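Local coordinates for protein ATP phosphoribosyltransferase (Thermotoga maritima, PDB 1O63) that probably catalyses the condensation of ATP with 5-phosphoribose 1-diphosphate, the first step of histidine biosynthesis, at residues L76-I82 with R171-N177; L3-P8 with V58-F63; P47-T52 with D67-K72. One frame throughout, in Å; residues are numbered along the deposited sequence.

In the fold
From the N terminus, strand 4-8 waits for its partner 58-63, and interaction 2 closes this first loop within the mixed sheet. Interaction 3 crosses it: 47-52 lies inside that loop and 67-72 beyond it, so helices 50-55 and 66-71, on either end of strand 61-65 in sequence, pack against each other. Interaction 1 follows in series and closes the longest excursion, through the distal lobe and back, by laying 76-82 along the end of strand 161-176. That strand also joins interaction 2, with probable hydrogen bonds V175 O to G62 N (2.8 Å) and N177 N to D60 O (2.9 Å). Interaction 3 touches both others, V50 resting over G62 and L69 against H173.

Interaction 1: L76-I82 with R171-N177; sequences LIQPFFI and RTHVVVN
Two direct hydrogen bonds dominate: V176 N to I77 O, 2.7 Å, and H173 ND1 to Q78 OE1, 2.9 Å. The other ring nitrogen of H173 bonds T66. They join the end of strand 161-176 to the lead-in of strand 81-94, the antiparallel long-strand pair of this two-lobed, periplasmic-binding-protein-like fold. The segments run 144° apart and meet at one hydrogen-bonded bridge, I77 with V176 (CA-CA 5.1 Å), completed by a weak bond from I77 N to V176 O, 3.3 Å. Past P79 (phi/psi -69/-35) the chains separate and water fills the gap: one lies 3.0 Å from V174 N and 2.6 Å from F80 O, a second 2.7 Å from both I82 N and T172 O, a third 2.6 Å from I82 O and 2.9 Å from T172 N. V174 (chi1 p) has the most surface covered, 94 Å², its CG1 3.6 Å from P79 CG. F80 takes chi1 p, which brings its ring under V174: CG1 stands 3.9 Å from the centroid, 7° off the normal, a CH-pi contact.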
loop_
_atom_site.group_PDB
_atom_site.type_symbol
_atom_site.label_atom_id
_atom_site.label_comp_id
_atom_site.label_asym_id
_atom_site.label_seq_id
_atom_site.Cartn_x
_atom_site.Cartn_y
_atom_site.Cartn_z
ATOM N N LEU A 76 -17.549 8.376 10.426
ATOM C CA LEU A 76 -18.588 7.777 9.620
ATOM C C LEU A 76 -19.564 6.900 10.388
ATOM O O LEU A 76 -19.259 6.169 11.334
ATOM C CB LEU A 76 -17.967 6.992 8.446
ATOM C CG LEU A 76 -16.860 7.733 7.692
ATOM C CD1 LEU A 76 -16.038 6.760 6.856
ATOM C CD2 LEU A 76 -17.488 8.831 6.820
ATOM N N ILE A 77 -20.798 6.891 9.886
ATOM C CA ILE A 77 -21.901 6.135 10.449
ATOM C C ILE A 77 -21.994 4.728 9.894
ATOM O O ILE A 77 -21.960 4.534 8.677
ATOM C CB ILE A 77 -23.216 6.890 10.076
ATOM C CG1 ILE A 77 -23.231 8.242 10.829
ATOM C CG2 ILE A 77 -24.464 6.101 10.366
ATOM C CD1 ILE A 77 -24.209 9.205 10.149
ATOM N N GLN A 78 -22.207 3.747 10.767
ATOM C CA GLN A 78 -22.401 2.369 10.336
ATOM C C GLN A 78 -23.870 2.009 10.565
ATOM O O GLN A 78 -24.252 1.861 11.742
ATOM C CB GLN A 78 -21.535 1.399 11.164
ATOM C CG GLN A 78 -20.049 1.463 10.871
ATOM C CD GLN A 78 -19.275 0.318 11.532
ATOM O OE1 GLN A 78 -19.659 -0.867 11.436
ATOM N NE2 GLN A 78 -18.196 0.689 12.184
ATOM N N PRO A 79 -24.683 1.942 9.522
ATOM C CA PRO A 79 -26.107 1.750 9.692
ATOM C C PRO A 79 -26.437 0.366 10.210
ATOM O O PRO A 79 -27.405 0.200 10.945
ATOM C CB PRO A 79 -26.700 1.992 8.304
ATOM C CG PRO A 79 -25.536 1.732 7.371
ATOM C CD PRO A 79 -24.347 2.271 8.118
ATOM N N PHE A 80 -25.671 -0.645 9.794
ATOM C CA PHE A 80 -25.965 -2.009 10.250
ATOM C C PHE A 80 -24.743 -2.908 10.174
ATOM O O PHE A 80 -23.697 -2.537 9.634
ATOM C CB PHE A 80 -27.150 -2.576 9.482
ATOM C CG PHE A 80 -26.981 -2.696 8.001
ATOM C CD1 PHE A 80 -26.399 -3.824 7.439
ATOM C CD2 PHE A 80 -27.424 -1.692 7.149
ATOM C CE1 PHE A 80 -26.253 -3.956 6.072
ATOM C CE2 PHE A 80 -27.284 -1.816 5.785
ATOM C CZ PHE A 80 -26.707 -2.933 5.238
ATOM N N PHE A 81 -24.923 -4.137 10.650
ATOM C CA PHE A 81 -23.874 -5.150 10.739
ATOM C C PHE A 81 -23.853 -6.147 9.607
ATOM O O PHE A 81 -24.848 -6.792 9.286
ATOM C CB PHE A 81 -24.121 -5.897 12.084
ATOM C CG PHE A 81 -23.122 -6.951 12.443
ATOM C CD1 PHE A 81 -23.266 -8.257 12.003
ATOM C CD2 PHE A 81 -22.051 -6.659 13.277
ATOM C CE1 PHE A 81 -22.346 -9.233 12.346
ATOM C CE2 PHE A 81 -21.145 -7.631 13.632
ATOM C CZ PHE A 81 -21.287 -8.925 13.165
ATOM N N ILE A 82 -22.684 -6.384 9.001
ATOM C CA ILE A 82 -22.577 -7.394 7.923
ATOM C C ILE A 82 -21.852 -8.615 8.476
ATOM O O ILE A 82 -20.656 -8.589 8.761
ATOM C CB ILE A 82 -21.874 -6.814 6.702
ATOM C CG1 ILE A 82 -22.622 -5.561 6.205
ATOM C CG2 ILE A 82 -21.782 -7.856 5.581
ATOM C CD1 ILE A 82 -21.871 -4.794 5.121
ATOM N N ARG A 171 -14.414 -8.302 9.338
ATOM C CA ARG A 171 -15.623 -8.457 8.537
ATOM C C ARG A 171 -15.732 -7.237 7.596
ATOM O O ARG A 171 -15.004 -6.279 7.717
ATOM C CB ARG A 171 -16.856 -8.354 9.471
ATOM C CG ARG A 171 -16.812 -9.214 10.701
ATOM C CD ARG A 171 -18.140 -9.225 11.448
ATOM N NE ARG A 171 -18.235 -10.428 12.295
ATOM C CZ ARG A 171 -17.623 -10.506 13.476
ATOM N NH1 ARG A 171 -16.887 -9.494 13.908
ATOM N NH2 ARG A 171 -17.750 -11.620 14.173
ATOM N N THR A 172 -16.776 -7.259 6.783
ATOM C CA THR A 172 -17.113 -6.116 5.933
ATOM C C THR A 172 -18.006 -5.188 6.751
ATOM O O THR A 172 -18.793 -5.678 7.558
ATOM C CB THR A 172 -17.890 -6.607 4.701
ATOM O OG1 THR A 172 -17.051 -7.596 4.066
ATOM C CG2 THR A 172 -18.214 -5.497 3.732
ATOM N N HIS A 173 -17.858 -3.872 6.564
ATOM C CA HIS A 173 -18.725 -2.935 7.294
ATOM C C HIS A 173 -19.330 -1.971 6.233
ATOM O O HIS A 173 -18.644 -1.770 5.239
ATOM C CB HIS A 173 -17.904 -2.073 8.246
ATOM C CG HIS A 173 -17.214 -2.815 9.349
ATOM N ND1 HIS A 173 -17.698 -2.889 10.616
ATOM C CD2 HIS A 173 -16.064 -3.545 9.329
ATOM C CE1 HIS A 173 -16.876 -3.654 11.361
ATOM N NE2 HIS A 173 -15.879 -4.053 10.589
ATOM N N VAL A 174 -20.518 -1.482 6.465
ATOM C CA VAL A 174 -21.089 -0.424 5.604
ATOM C C VAL A 174 -20.960 0.902 6.359
ATOM O O VAL A 174 -21.213 0.961 7.576
ATOM C CB VAL A 174 -22.505 -0.697 5.165
ATOM C CG1 VAL A 174 -23.407 -1.020 6.353
ATOM C CG2 VAL A 174 -23.104 0.510 4.404
ATOM N N VAL A 175 -20.481 1.942 5.674
ATOM C CA VAL A 175 -20.224 3.231 6.296
ATOM C C VAL A 175 -20.882 4.332 5.461
ATOM O O VAL A 175 -20.935 4.206 4.232
ATOM C CB VAL A 175 -18.744 3.554 6.475
ATOM C CG1 VAL A 175 -18.192 2.853 7.717
ATOM C CG2 VAL A 175 -17.910 3.218 5.244
ATOM N N VAL A 176 -21.439 5.338 6.123
ATOM C CA VAL A 176 -22.199 6.360 5.395
ATOM C C VAL A 176 -21.635 7.746 5.692
ATOM O O VAL A 176 -21.370 8.076 6.843
ATOM C CB VAL A 176 -23.688 6.325 5.794
ATOM C CG1 VAL A 176 -24.493 7.467 5.183
ATOM C CG2 VAL A 176 -24.379 5.011 5.365
ATOM N N ASN A 177 -21.522 8.571 4.661
ATOM C CA ASN A 177 -21.125 9.984 4.862
ATOM C C ASN A 177 -22.256 10.676 5.620
ATOM O O ASN A 177 -23.410 10.680 5.195
ATOM C CB ASN A 177 -20.928 10.592 3.477
ATOM C CG ASN A 177 -20.720 12.084 3.414
ATOM O OD1 ASN A 177 -20.513 12.758 4.419
ATOM N ND2 ASN A 177 -20.763 12.608 2.193
HETATM O O HOH W 1 -21.102 -2.465 9.217
HETATM O O HOH W 2 -20.349 -5.233 9.660
HETATM O O HOH W 3 -18.876 -9.306 7.059
#

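Interaction 2: L3-P8 with V58-F63; sequences LKLAIP and VADIGF
F63, K4 and I61 bury the most surface where strands 4-8 and 61-63 run parallel, axes 4.6 Å apart and 9° from alignment. L5 pairs with I61 (CA-CA 4.9 Å) and A6 with G62 (4.4 Å). K4 bonds directly through its backbone: K4 O accepts from D60 N at 2.8 Å and I61 N at 3.2 Å, K4 N donates to D60 OD2 at 3.0 Å, and K4 NZ reaches V58 O through a water, 2.8 and 2.6 Å. D60 also bonds S180 and salt-bridges K184. The ladder continues through A6 N to I61 O, 2.8 Å, and F63 N to A6 O, 3.3 Å. The F63 ring (chi1 m) turns its edge to I7 CD1, 3.9 Å from F63 CD1, and to L5 CD2, 4.2 Å from F63 CE1. The beta-alpha-beta crossover from 40-45 through helix 50-55 to 61-65 passes over strand 4-8, which lies between its two strands; helices 13-23 and 185-204 cover the face bearing L5 and I61, and V50 packs by A6 and G62.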
loop_
_atom_site.group_PDB
_atom_site.type_symbol
_atom_site.label_atom_id
_atom_site.label_comp_id
_atom_site.label_asym_id
_atom_site.label_seq_id
_atom_site.Cartn_x
_atom_site.Cartn_y
_atom_site.Cartn_z
ATOM N N LEU A 3 -27.055 7.966 -6.047
ATOM C CA LEU A 3 -26.158 7.622 -4.930
ATOM C C LEU A 3 -24.754 7.294 -5.415
ATOM O O LEU A 3 -24.574 6.665 -6.453
ATOM C CB LEU A 3 -26.729 6.455 -4.140
ATOM C CG LEU A 3 -28.030 6.756 -3.355
ATOM C CD1 LEU A 3 -28.485 5.517 -2.642
ATOM C CD2 LEU A 3 -27.779 7.911 -2.365
ATOM N N LYS A 4 -23.747 7.734 -4.673
ATOM C CA LYS A 4 -22.359 7.421 -5.054
ATOM C C LYS A 4 -21.787 6.450 -4.020
ATOM O O LYS A 4 -21.823 6.791 -2.836
ATOM C CB LYS A 4 -21.515 8.707 -5.053
ATOM C CG LYS A 4 -21.655 9.482 -6.380
ATOM C CD LYS A 4 -21.933 10.951 -6.067
ATOM C CE LYS A 4 -22.242 11.724 -7.343
ATOM N NZ LYS A 4 -21.005 12.287 -7.965
ATOM N N LEU A 5 -21.328 5.291 -4.478
ATOM C CA LEU A 5 -20.783 4.287 -3.551
ATOM C C LEU A 5 -19.266 4.148 -3.707
ATOM O O LEU A 5 -18.757 4.189 -4.842
ATOM C CB LEU A 5 -21.459 2.937 -3.797
ATOM C CG LEU A 5 -22.741 2.629 -3.031
ATOM C CD1 LEU A 5 -23.764 3.732 -3.140
ATOM C CD2 LEU A 5 -23.341 1.301 -3.498
ATOM N N ALA A 6 -18.562 4.006 -2.571
ATOM C CA ALA A 6 -17.100 3.805 -2.620
ATOM C C ALA A 6 -16.878 2.307 -2.303
ATOM O O ALA A 6 -17.181 1.892 -1.196
ATOM C CB ALA A 6 -16.423 4.663 -1.556
ATOM N N ILE A 7 -16.484 1.545 -3.288
ATOM C CA ILE A 7 -16.345 0.100 -3.222
ATOM C C ILE A 7 -14.870 -0.315 -3.132
ATOM O O ILE A 7 -14.012 0.196 -3.867
ATOM C CB ILE A 7 -16.980 -0.550 -4.459
ATOM C CG1 ILE A 7 -18.356 0.013 -4.809
ATOM C CG2 ILE A 7 -17.021 -2.069 -4.333
ATOM C CD1 ILE A 7 -19.376 0.097 -3.709
ATOM N N PRO A 8 -14.554 -1.132 -2.166
ATOM C CA PRO A 8 -13.199 -1.595 -1.897
ATOM C C PRO A 8 -12.717 -2.656 -2.865
ATOM O O PRO A 8 -13.312 -3.740 -2.963
ATOM C CB PRO A 8 -13.329 -2.199 -0.487
ATOM C CG PRO A 8 -14.725 -2.773 -0.503
ATOM C CD PRO A 8 -15.560 -1.752 -1.238
ATOM N N VAL A 58 -17.262 12.979 -1.410
ATOM C CA VAL A 58 -17.498 12.690 -2.836
ATOM C C VAL A 58 -18.327 11.433 -3.030
ATOM O O VAL A 58 -18.852 11.150 -4.130
ATOM C CB VAL A 58 -16.186 12.635 -3.628
ATOM C CG1 VAL A 58 -15.465 14.005 -3.545
ATOM C CG2 VAL A 58 -15.268 11.551 -3.107
ATOM N N ALA A 59 -18.473 10.649 -1.980
ATOM C CA ALA A 59 -19.265 9.436 -1.978
ATOM C C ALA A 59 -20.299 9.504 -0.832
ATOM O O ALA A 59 -20.032 10.133 0.188
ATOM C CB ALA A 59 -18.356 8.227 -1.754
ATOM N N ASP A 60 -21.416 8.838 -0.997
ATOM C CA ASP A 60 -22.465 8.776 0.005
ATOM C C ASP A 60 -22.311 7.551 0.911
ATOM O O ASP A 60 -22.524 7.637 2.115
ATOM C CB ASP A 60 -23.845 8.674 -0.708
ATOM C CG ASP A 60 -24.101 9.954 -1.524
ATOM O OD1 ASP A 60 -23.992 11.031 -0.922
ATOM O OD2 ASP A 60 -24.437 9.835 -2.707
ATOM N N ILE A 61 -22.114 6.373 0.319
ATOM C CA ILE A 61 -22.022 5.127 1.094
ATOM C C ILE A 61 -20.744 4.382 0.687
ATOM O O ILE A 61 -20.376 4.424 -0.485
ATOM C CB ILE A 61 -23.244 4.243 0.865
ATOM C CG1 ILE A 61 -24.527 4.963 1.370
ATOM C CG2 ILE A 61 -23.148 2.899 1.616
ATOM C CD1 ILE A 61 -25.781 4.418 0.697
ATOM N N GLY A 62 -20.118 3.683 1.635
ATOM C CA GLY A 62 -18.941 2.888 1.302
ATOM C C GLY A 62 -18.896 1.610 2.138
ATOM O O GLY A 62 -19.807 1.313 2.922
ATOM N N PHE A 63 -17.952 0.743 1.770
ATOM C CA PHE A 63 -17.720 -0.534 2.403
ATOM C C PHE A 63 -16.196 -0.742 2.597
ATOM O O PHE A 63 -15.428 -0.368 1.720
ATOM C CB PHE A 63 -18.254 -1.708 1.577
ATOM C CG PHE A 63 -19.689 -1.545 1.158
ATOM C CD1 PHE A 63 -20.011 -0.797 0.033
ATOM C CD2 PHE A 63 -20.716 -2.087 1.909
ATOM C CE1 PHE A 63 -21.307 -0.597 -0.365
ATOM C CE2 PHE A 63 -22.038 -1.873 1.541
ATOM C CZ PHE A 63 -22.332 -1.148 0.406
HETATM O O HOH W 4 -18.854 12.691 -6.280
#

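Interaction 3: P47-T52 with D67-K72; sequences PFDVPT and DVLLEK
F48 lays one face of its ring over V68: V68 CG2 stands 3.9 Å from the centroid and 20° off the normal, a CH-pi contact, and lies 3.7 Å from F48 CD1. The site joins the start of helix 50-55 to the end of helix 66-71, two helices of an alpha/beta lobe linked in sequence by strand 61-65. Residues 47-49 already have helical phi/psi, and V50 N bonds P47 O at 3.1 Å. At the ring edge E71 CG is 3.7 Å from F48 CE2, while the E71 carboxylate accepts from N112 N and V113 N at the start of helix 111-121. V68 (chi1 t) sits among three residues, with P47 CB 4.0 Å from V68 CG2 and P51 CG 3.8 Å from V68 CG1. Across the dimer, K131 of the second subunit packs on F48, and its N bonds D49 OD1. K72, first to leave helical phi/psi, still bonds through its N to V68 O, 3.1 Å. Its side chain is fully extended, all four chi angles t, and spans the gap past P51 CG, 4.0 Å from K72 CD. K72 NZ then donates to F48 O at 3.1 Å and, in a very short bond, to T52 OG1 at 2.5 Å.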
loop_
_atom_site.group_PDB
_atom_site.type_symbol
_atom_site.label_atom_id
_atom_site.label_comp_id
_atom_site.label_asym_id
_atom_site.label_seq_id
_atom_site.Cartn_x
_atom_site.Cartn_y
_atom_site.Cartn_z
ATOM N N PRO A 47 -9.134 -0.282 -0.537
ATOM C CA PRO A 47 -9.849 -0.374 0.723
ATOM C C PRO A 47 -9.578 0.723 1.698
ATOM O O PRO A 47 -10.525 1.328 2.280
ATOM C CB PRO A 47 -9.360 -1.735 1.290
ATOM C CG PRO A 47 -9.131 -2.554 0.050
ATOM C CD PRO A 47 -8.543 -1.579 -0.942
ATOM N N PHE A 48 -8.314 1.112 1.890
ATOM C CA PHE A 48 -7.983 2.187 2.817
ATOM C C PHE A 48 -8.434 3.547 2.323
ATOM O O PHE A 48 -8.591 4.473 3.138
ATOM C CB PHE A 48 -6.463 2.216 3.115
ATOM C CG PHE A 48 -6.180 1.459 4.401
ATOM C CD1 PHE A 48 -5.980 0.089 4.372
ATOM C CD2 PHE A 48 -6.168 2.106 5.618
ATOM C CE1 PHE A 48 -5.741 -0.620 5.536
ATOM C CE2 PHE A 48 -5.934 1.404 6.780
ATOM C CZ PHE A 48 -5.712 0.029 6.747
ATOM N N ASP A 49 -8.780 3.676 1.057
ATOM C CA ASP A 49 -9.253 4.958 0.526
ATOM C C ASP A 49 -10.760 5.110 0.640
ATOM O O ASP A 49 -11.276 6.181 0.348
ATOM C CB ASP A 49 -8.836 5.095 -0.945
ATOM C CG ASP A 49 -7.327 5.199 -1.105
ATOM O OD1 ASP A 49 -6.810 4.840 -2.174
ATOM O OD2 ASP A 49 -6.643 5.622 -0.160
ATOM N N VAL A 50 -11.483 4.051 1.041
ATOM C CA VAL A 50 -12.957 4.202 1.133
ATOM C C VAL A 50 -13.339 5.313 2.065
ATOM O O VAL A 50 -14.115 6.234 1.699
ATOM C CB VAL A 50 -13.623 2.873 1.479
ATOM C CG1 VAL A 50 -15.039 3.037 2.033
ATOM C CG2 VAL A 50 -13.614 1.946 0.258
ATOM N N PRO A 51 -12.783 5.376 3.283
ATOM C CA PRO A 51 -13.174 6.393 4.233
ATOM C C PRO A 51 -12.750 7.780 3.768
ATOM O O PRO A 51 -13.469 8.755 4.040
ATOM C CB PRO A 51 -12.523 6.003 5.547
ATOM C CG PRO A 51 -11.630 4.858 5.263
ATOM C CD PRO A 51 -11.995 4.299 3.919
ATOM N N THR A 52 -11.643 7.862 3.035
ATOM C CA THR A 52 -11.199 9.140 2.460
ATOM C C THR A 52 -12.218 9.687 1.483
ATOM O O THR A 52 -12.570 10.885 1.504
ATOM C CB THR A 52 -9.857 8.920 1.737
ATOM O OG1 THR A 52 -8.894 8.416 2.697
ATOM C CG2 THR A 52 -9.341 10.187 1.103
ATOM N N ASP A 67 -10.156 -4.058 9.508
ATOM C CA ASP A 67 -8.769 -3.603 9.534
ATOM C C ASP A 67 -8.706 -2.125 9.170
ATOM O O ASP A 67 -8.091 -1.343 9.906
ATOM C CB ASP A 67 -7.895 -4.456 8.611
ATOM C CG ASP A 67 -8.462 -4.637 7.223
ATOM O OD1 ASP A 67 -7.677 -4.607 6.246
ATOM O OD2 ASP A 67 -9.690 -4.803 7.048
ATOM N N VAL A 68 -9.328 -1.730 8.067
ATOM C CA VAL A 68 -9.349 -0.323 7.647
ATOM C C VAL A 68 -9.954 0.539 8.739
ATOM O O VAL A 68 -9.416 1.563 9.138
ATOM C CB VAL A 68 -10.125 -0.136 6.338
ATOM C CG1 VAL A 68 -10.351 1.318 5.954
ATOM C CG2 VAL A 68 -9.423 -0.868 5.180
ATOM N N LEU A 69 -11.147 0.141 9.218
ATOM C CA LEU A 69 -11.879 0.895 10.212
ATOM C C LEU A 69 -11.108 1.132 11.491
ATOM O O LEU A 69 -11.183 2.228 12.075
ATOM C CB LEU A 69 -13.219 0.204 10.538
ATOM C CG LEU A 69 -14.483 0.986 10.184
ATOM C CD1 LEU A 69 -14.382 1.570 8.793
ATOM C CD2 LEU A 69 -15.738 0.132 10.309
ATOM N N LEU A 70 -10.431 0.082 11.977
ATOM C CA LEU A 70 -9.700 0.234 13.245
ATOM C C LEU A 70 -8.344 0.879 13.021
ATOM O O LEU A 70 -7.789 1.427 13.965
ATOM C CB LEU A 70 -9.568 -1.088 13.967
ATOM C CG LEU A 70 -10.504 -1.496 15.071
ATOM C CD1 LEU A 70 -11.705 -0.593 15.297
ATOM C CD2 LEU A 70 -10.967 -2.944 14.896
ATOM N N GLU A 71 -7.746 0.739 11.830
ATOM C CA GLU A 71 -6.429 1.333 11.628
ATOM C C GLU A 71 -6.507 2.848 11.457
ATOM O O GLU A 71 -5.562 3.568 11.765
ATOM C CB GLU A 71 -5.735 0.683 10.418
ATOM C CG GLU A 71 -4.388 1.276 10.096
ATOM C CD GLU A 71 -3.383 1.087 11.227
ATOM O OE1 GLU A 71 -2.417 1.844 11.317
ATOM O OE2 GLU A 71 -3.575 0.156 12.053
ATOM N N LYS A 72 -7.614 3.322 10.951
ATOM C CA LYS A 72 -7.824 4.737 10.608
ATOM C C LYS A 72 -9.173 5.167 11.158
ATOM O O LYS A 72 -10.212 4.806 10.583
ATOM C CB LYS A 72 -7.793 4.805 9.076
ATOM C CG LYS A 72 -8.307 6.047 8.403
ATOM C CD LYS A 72 -8.148 5.931 6.883
ATOM C CE LYS A 72 -8.544 7.224 6.182
ATOM N NZ LYS A 72 -8.227 7.151 4.726
#